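Local coordinates for protein 3-keto-5-aminohexanoate cleavage enzyme (Burkholderia xenovorans LB400, PDB 3E49) that probably cleaves beta-keto acids such as 3-keto-5-aminohexanoate, as a zinc-dependent enzyme built on a TIM-barrel fold, at residues Tyr122-Arg127 and Glu138-Ser143. Numbering follows the deposited sequence.
Sequences YPMLER and EHLERS
Leu140 reaches from its helix toward Leu125 and illustrates how one branched side chain can join a helix to a neighbouring loop. Its CB sits 3.9 Å from Leu125 CG. A chi1 of -64° sets CG of Leu140 anti to its own carbonyl carbon. Beyond it, the CD1 branch lies against Leu125, 3.7 Å from CD2 of that residue, and the two leucines cross obliquely. The side chain of Met124 (modelled as selenomethionine) runs at about a right angle to that of Leu140, though the closeness of its CE to the other branch, CD2, is doubtful in the model. Outside the pair of segments, Phe131 also packs on Leu140. In the TIM barrel both segments belong to the excursion that follows strand 109-113: strands 117-118 and 147-148 pair antiparallel, and the chain between them carries the loop residues 122-127 and helix 134-141. Ser143 OG donates to Leu140 O at 2.6 Å, the donor tilted 21° from the carbonyl plane. It also accepts a weak, bent bond from Tyr122 N (3.0 Å) and one from Leu121 N. The same hydroxyl oxygen lies at the edge of the Tyr122 ring, 3.7 Å from CD1, while His184 of the second subunit meets that ring.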
loop_
_atom_site.group_PDB
_atom_site.type_symbol
_atom_site.label_atom_id
_atom_site.label_comp_id
_atom_site.label_asym_id
_atom_site.label_seq_id
_atom_site.Cartn_x
_atom_site.Cartn_y
_atom_site.Cartn_z
ATOM N N TYR A 122 -15.105 -26.619 -4.030
ATOM C CA TYR A 122 -16.355 -27.073 -3.427
ATOM C C TYR A 122 -17.412 -26.013 -3.226
ATOM O O TYR A 122 -18.601 -26.354 -3.240
ATOM C CB TYR A 122 -16.107 -27.834 -2.107
ATOM C CG TYR A 122 -15.371 -27.057 -1.035
ATOM C CD1 TYR A 122 -13.973 -27.113 -0.940
ATOM C CD2 TYR A 122 -16.064 -26.275 -0.115
ATOM C CE1 TYR A 122 -13.310 -26.421 -0.003
ATOM C CE2 TYR A 122 -15.396 -25.558 0.841
ATOM C CZ TYR A 122 -14.016 -25.650 0.905
ATOM O OH TYR A 122 -13.342 -24.962 1.852
ATOM N N PRO A 123 -17.035 -24.736 -2.977
ATOM C CA PRO A 123 -18.145 -23.770 -2.874
ATOM C C PRO A 123 -19.012 -23.621 -4.137
ATOM O O PRO A 123 -20.130 -23.125 -4.052
ATOM C CB PRO A 123 -17.427 -22.455 -2.534
ATOM C CG PRO A 123 -16.220 -22.909 -1.812
ATOM C CD PRO A 123 -15.757 -24.077 -2.656
HETATM N N MSE A 124 -18.489 -24.008 -5.298
HETATM C CA MSE A 124 -19.255 -23.980 -6.535
HETATM C C MSE A 124 -20.454 -24.908 -6.462
HETATM O O MSE A 124 -21.413 -24.718 -7.190
HETATM C CB MSE A 124 -18.376 -24.340 -7.721
HETATM C CG MSE A 124 -17.387 -23.246 -8.038
HETATM SE SE MSE A 124 -16.175 -23.718 -9.522
HETATM C CE MSE A 124 -15.248 -25.002 -8.684
ATOM N N LEU A 125 -20.407 -25.911 -5.599
ATOM C CA LEU A 125 -21.563 -26.790 -5.411
ATOM C C LEU A 125 -22.782 -26.037 -4.827
ATOM O O LEU A 125 -23.890 -26.562 -4.797
ATOM C CB LEU A 125 -21.215 -27.957 -4.500
ATOM C CG LEU A 125 -20.245 -28.976 -5.034
ATOM C CD1 LEU A 125 -19.757 -29.848 -3.925
ATOM C CD2 LEU A 125 -20.911 -29.797 -6.131
ATOM N N GLU A 126 -22.579 -24.823 -4.344
ATOM C CA GLU A 126 -23.700 -24.025 -3.859
ATOM C C GLU A 126 -24.473 -23.478 -5.053
ATOM O O GLU A 126 -25.678 -23.294 -4.962
ATOM C CB GLU A 126 -23.206 -22.913 -2.928
ATOM C CG GLU A 126 -22.656 -23.504 -1.605
ATOM C CD GLU A 126 -21.564 -22.671 -0.916
ATOM O OE1 GLU A 126 -21.345 -21.471 -1.271
ATOM O OE2 GLU A 126 -20.914 -23.262 -0.001
ATOM N N ARG A 127 -23.797 -23.242 -6.175
ATOM C CA ARG A 127 -24.469 -22.716 -7.365
ATOM C C ARG A 127 -24.906 -23.814 -8.329
ATOM O O ARG A 127 -25.966 -23.708 -8.938
ATOM C CB ARG A 127 -23.617 -21.659 -8.094
ATOM C CG ARG A 127 -24.172 -21.324 -9.481
ATOM C CD ARG A 127 -23.489 -20.169 -10.225
ATOM N NE ARG A 127 -24.029 -18.847 -9.885
ATOM C CZ ARG A 127 -23.438 -17.929 -9.110
ATOM N NH1 ARG A 127 -22.232 -18.139 -8.575
ATOM N NH2 ARG A 127 -24.058 -16.766 -8.888
ATOM N N GLU A 138 -17.775 -35.002 -7.852
ATOM C CA GLU A 138 -16.603 -35.520 -7.179
ATOM C C GLU A 138 -15.397 -34.562 -7.356
ATOM O O GLU A 138 -14.657 -34.294 -6.408
ATOM C CB GLU A 138 -16.271 -36.903 -7.752
ATOM N N HIS A 139 -15.202 -34.090 -8.581
ATOM C CA HIS A 139 -14.138 -33.119 -8.901
ATOM C C HIS A 139 -14.201 -31.913 -7.954
ATOM O O HIS A 139 -13.184 -31.521 -7.370
ATOM C CB HIS A 139 -14.277 -32.720 -10.372
ATOM C CG HIS A 139 -13.606 -31.443 -10.755
ATOM N ND1 HIS A 139 -12.262 -31.366 -11.055
ATOM C CD2 HIS A 139 -14.119 -30.212 -11.002
ATOM C CE1 HIS A 139 -11.967 -30.129 -11.416
ATOM N NE2 HIS A 139 -13.075 -29.410 -11.392
ATOM N N LEU A 140 -15.418 -31.416 -7.714
ATOM C CA LEU A 140 -15.644 -30.281 -6.850
ATOM C C LEU A 140 -15.543 -30.606 -5.368
ATOM O O LEU A 140 -14.903 -29.877 -4.601
ATOM C CB LEU A 140 -17.023 -29.682 -7.144
ATOM C CG LEU A 140 -17.171 -29.098 -8.550
ATOM C CD1 LEU A 140 -18.615 -28.667 -8.810
ATOM C CD2 LEU A 140 -16.216 -27.927 -8.726
ATOM N N GLU A 141 -16.141 -31.712 -4.949
ATOM C CA GLU A 141 -16.125 -32.013 -3.544
ATOM C C GLU A 141 -14.741 -32.417 -3.091
ATOM O O GLU A 141 -14.293 -32.007 -2.052
ATOM C CB GLU A 141 -17.162 -33.085 -3.186
ATOM C CG GLU A 141 -17.059 -33.545 -1.719
ATOM C CD GLU A 141 -17.019 -32.388 -0.690
ATOM O OE1 GLU A 141 -17.860 -31.448 -0.797
ATOM O OE2 GLU A 141 -16.151 -32.447 0.226
ATOM N N ARG A 142 -14.051 -33.209 -3.887
ATOM C CA ARG A 142 -12.732 -33.663 -3.464
ATOM C C ARG A 142 -11.650 -32.588 -3.406
ATOM O O ARG A 142 -10.548 -32.844 -2.914
ATOM C CB ARG A 142 -12.307 -34.922 -4.222
ATOM C CG ARG A 142 -12.783 -36.164 -3.434
ATOM C CD ARG A 142 -12.761 -37.429 -4.219
ATOM N NE ARG A 142 -14.081 -37.782 -4.745
ATOM C CZ ARG A 142 -14.298 -38.658 -5.726
ATOM N NH1 ARG A 142 -13.281 -39.255 -6.343
ATOM N NH2 ARG A 142 -15.540 -38.913 -6.121
ATOM N N SER A 143 -11.980 -31.374 -3.846
ATOM C CA SER A 143 -11.055 -30.254 -3.729
ATOM C C SER A 143 -10.887 -29.869 -2.266
ATOM O O SER A 143 -9.872 -29.291 -1.897
ATOM C CB SER A 143 -11.527 -29.062 -4.595
ATOM O OG SER A 143 -12.717 -28.464 -4.104
#